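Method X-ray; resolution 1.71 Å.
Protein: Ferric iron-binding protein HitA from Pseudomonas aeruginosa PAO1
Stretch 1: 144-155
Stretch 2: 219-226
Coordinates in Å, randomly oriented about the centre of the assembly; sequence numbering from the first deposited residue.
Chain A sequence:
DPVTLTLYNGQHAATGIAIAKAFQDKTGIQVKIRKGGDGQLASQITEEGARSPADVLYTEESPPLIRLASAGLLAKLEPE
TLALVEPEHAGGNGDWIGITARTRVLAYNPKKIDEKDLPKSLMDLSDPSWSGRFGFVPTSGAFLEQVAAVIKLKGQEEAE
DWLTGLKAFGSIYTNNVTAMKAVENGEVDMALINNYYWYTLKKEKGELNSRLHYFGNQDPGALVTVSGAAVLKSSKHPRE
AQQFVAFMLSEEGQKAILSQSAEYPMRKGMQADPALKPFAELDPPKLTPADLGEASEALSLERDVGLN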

# COMPACT_ATOMS: atom_id res chain seq x y z
N LEU A 144 5.25 7.27 4.03
CA LEU A 144 4.93 8.56 3.43
C LEU A 144 3.44 8.85 3.50
O LEU A 144 3.02 9.96 3.86
CB LEU A 144 5.41 8.60 1.98
CG LEU A 144 5.06 9.89 1.23
CD1 LEU A 144 5.81 11.06 1.82
CD2 LEU A 144 5.40 9.71 -0.24
N GLU A 145 2.62 7.85 3.17
CA GLU A 145 1.17 8.05 3.27
C GLU A 145 0.74 8.26 4.72
O GLU A 145 -0.17 9.06 4.98
CB GLU A 145 0.43 6.86 2.66
CG GLU A 145 0.11 7.10 1.20
CD GLU A 145 -0.21 5.83 0.45
OE1 GLU A 145 -1.38 5.65 0.03
OE2 GLU A 145 0.71 5.01 0.29
N GLN A 146 1.40 7.58 5.66
CA GLN A 146 1.11 7.81 7.08
C GLN A 146 1.35 9.27 7.45
O GLN A 146 0.55 9.88 8.16
CB GLN A 146 1.98 6.90 7.96
CG GLN A 146 1.72 7.10 9.47
CD GLN A 146 0.30 6.68 9.87
OE1 GLN A 146 0.07 5.52 10.25
NE2 GLN A 146 -0.66 7.60 9.78
N VAL A 147 2.46 9.84 6.98
CA VAL A 147 2.74 11.23 7.30
C VAL A 147 1.69 12.15 6.68
O VAL A 147 1.21 13.09 7.32
CB VAL A 147 4.16 11.60 6.83
CG1 VAL A 147 4.44 13.09 7.09
CG2 VAL A 147 5.17 10.74 7.56
N ALA A 148 1.32 11.88 5.43
CA ALA A 148 0.30 12.69 4.78
C ALA A 148 -1.01 12.65 5.55
O ALA A 148 -1.70 13.66 5.66
CB ALA A 148 0.08 12.23 3.33
N ALA A 149 -1.35 11.48 6.10
CA ALA A 149 -2.55 11.37 6.91
C ALA A 149 -2.45 12.20 8.18
O ALA A 149 -3.43 12.85 8.58
CB ALA A 149 -2.82 9.90 7.25
N VAL A 150 -1.29 12.21 8.83
CA VAL A 150 -1.16 13.03 10.04
C VAL A 150 -1.30 14.51 9.70
O VAL A 150 -1.97 15.26 10.41
CB VAL A 150 0.16 12.72 10.78
CG1 VAL A 150 0.34 13.65 12.00
CG2 VAL A 150 0.20 11.27 11.25
N ILE A 151 -0.69 14.95 8.59
CA ILE A 151 -0.84 16.35 8.19
C ILE A 151 -2.30 16.69 7.96
O ILE A 151 -2.80 17.73 8.41
CB ILE A 151 -0.01 16.65 6.92
CG1 ILE A 151 1.47 16.56 7.24
CG2 ILE A 151 -0.36 18.05 6.39
CD1 ILE A 151 2.36 16.60 6.00
N LYS A 152 -3.02 15.79 7.27
CA LYS A 152 -4.40 16.05 6.90
C LYS A 152 -5.32 16.06 8.12
O LYS A 152 -6.25 16.88 8.21
CB LYS A 152 -4.85 15.00 5.89
CG LYS A 152 -4.88 15.49 4.47
CD LYS A 152 -6.12 16.35 4.25
CE LYS A 152 -6.59 16.28 2.81
NZ LYS A 152 -8.01 16.71 2.68
N LEU A 153 -5.08 15.16 9.08
CA LEU A 153 -5.95 15.01 10.24
C LEU A 153 -5.60 15.96 11.37
O LEU A 153 -6.51 16.42 12.08
CB LEU A 153 -5.90 13.57 10.76
CG LEU A 153 -6.40 12.54 9.74
CD1 LEU A 153 -5.99 11.13 10.18
CD2 LEU A 153 -7.91 12.64 9.52
N LYS A 154 -4.32 16.27 11.55
CA LYS A 154 -3.86 17.02 12.71
C LYS A 154 -3.24 18.36 12.36
O LYS A 154 -3.08 19.20 13.25
CB LYS A 154 -2.85 16.18 13.51
CG LYS A 154 -3.37 14.82 13.91
CD LYS A 154 -4.50 14.95 14.92
CE LYS A 154 -4.91 13.58 15.44
NZ LYS A 154 -6.14 13.66 16.31
N GLY A 155 -2.92 18.60 11.10
CA GLY A 155 -2.35 19.86 10.68
C GLY A 155 -0.83 19.80 10.59
O GLY A 155 -0.18 18.93 11.16
N ASP A 219 -8.00 6.78 14.58
CA ASP A 219 -6.64 7.22 14.83
C ASP A 219 -5.88 7.37 13.51
O ASP A 219 -6.11 6.61 12.57
CB ASP A 219 -5.91 6.20 15.71
CG ASP A 219 -4.66 6.78 16.32
OD1 ASP A 219 -4.81 7.62 17.23
OD2 ASP A 219 -3.53 6.40 15.86
N PRO A 220 -4.95 8.32 13.42
CA PRO A 220 -4.16 8.39 12.18
C PRO A 220 -3.41 7.09 11.91
O PRO A 220 -3.21 6.74 10.74
CB PRO A 220 -3.20 9.57 12.43
CG PRO A 220 -3.92 10.42 13.45
CD PRO A 220 -4.64 9.42 14.35
N GLY A 221 -3.05 6.34 12.94
CA GLY A 221 -2.35 5.10 12.73
C GLY A 221 -3.22 3.94 12.32
O GLY A 221 -2.70 2.83 12.18
N ALA A 222 -4.53 4.17 12.15
CA ALA A 222 -5.48 3.19 11.62
C ALA A 222 -5.75 3.40 10.13
O ALA A 222 -6.72 2.86 9.59
CB ALA A 222 -6.79 3.24 12.43
N LEU A 223 -4.87 4.15 9.46
CA LEU A 223 -5.02 4.51 8.06
C LEU A 223 -5.17 3.28 7.17
O LEU A 223 -4.42 2.31 7.30
CB LEU A 223 -3.80 5.31 7.62
CG LEU A 223 -3.78 5.77 6.17
CD1 LEU A 223 -4.86 6.82 5.93
CD2 LEU A 223 -2.36 6.32 5.81
N VAL A 224 -6.14 3.33 6.26
CA VAL A 224 -6.30 2.34 5.21
C VAL A 224 -5.86 2.99 3.90
O VAL A 224 -6.25 4.13 3.61
CB VAL A 224 -7.76 1.84 5.14
CG1 VAL A 224 -8.03 1.09 3.83
CG2 VAL A 224 -8.06 0.98 6.36
N THR A 225 -5.05 2.27 3.12
CA THR A 225 -4.59 2.74 1.82
C THR A 225 -4.84 1.67 0.76
O THR A 225 -5.08 0.50 1.07
CB THR A 225 -3.09 3.10 1.83
OG1 THR A 225 -2.31 1.95 2.19
CG2 THR A 225 -2.81 4.22 2.83
N VAL A 226 -4.78 2.06 -0.51
CA VAL A 226 -5.11 1.14 -1.59
C VAL A 226 -3.92 0.98 -2.53
O VAL A 226 -3.17 1.93 -2.77
CB VAL A 226 -6.37 1.60 -2.37
CG1 VAL A 226 -7.50 1.99 -1.41
CG2 VAL A 226 -6.04 2.74 -3.29
O HOH W 1 -4.40 5.08 -0.74

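One face of helix 144-154 packs against a short segment that runs from a 3-10 turn (220-221) through Leu223 into the strand beginning at Val224; together the two bury 399 Å² of surface. The CA atoms of Val150 and Pro220 lie 5.9 Å apart and those of Glu145 and Thr225 8.0 Å, so the backbones are closest at the turn and wider toward the strand.

Pro220 is the main bump. Its CA-to-CB bond points toward the helix, and its compact ring, C-gamma exo, enters a hollow lined by Val150, Leu153 and Lys154. Val150 CG2 sits 4.0 Å from Pro220 CB, and Leu153 CD1 is 3.9 Å from the same Pro220 CB. Lys154 lays its aliphatic chain against the ring, with Lys154 CE 3.9 Å from Pro220 CG and NZ lying farther from that atom. Of all the residues here, Pro220 has the largest area covered by the other stretch.

Leu223 is the second bump. With chi1 t and chi2 p, it lays a methyl on the helix between Glu145 and Ala149: Leu223 CD2 is 3.6 Å from Glu145 O and 3.9 Å from Ala149 CB. The single methyl of Ala149 leaves a shallow place on the helix in which this leucine methyl can rest. Val147, whose CA-to-CB bond points away, takes no part.

Between the two bumps reaches Gln146. Its CA-to-CB bond runs sideways, but chi1 t and chi2 p bring the amide to the turn, where Gln146 NE2 donates a nearly straight hydrogen bond to Pro220 O (2.9 Å, 169°). Pro220 O also accepts a weak hydrogen bond from Leu223 N at 3.3 Å, so the side chain ties the helix to an oxygen already engaged in the turn. Gln146 OE1 comes within 3.5 Å of Gly221 CA. A CB on Gly221 would be crowded by Asp219 OD2 (3.2 Å), so the tight turn favours glycine. The turn is braced from within by Gly221 N, which donates to Asp219 OD2 at 3.0 Å, and by Ala222 N, which donates to Asp219 O at 2.9 Å.

At the strand end the backbones stand farther apart, and side chains and a water span the gap. Thr225, chi1 p, has its methyl at the helix, Thr225 CG2 lying 3.5 Å from Glu145 OE1. A water donates to Glu145 OE1 at 3.2 Å and accepts from Val226 N at 3.1 Å, linking the buried carboxylate to the strand amide.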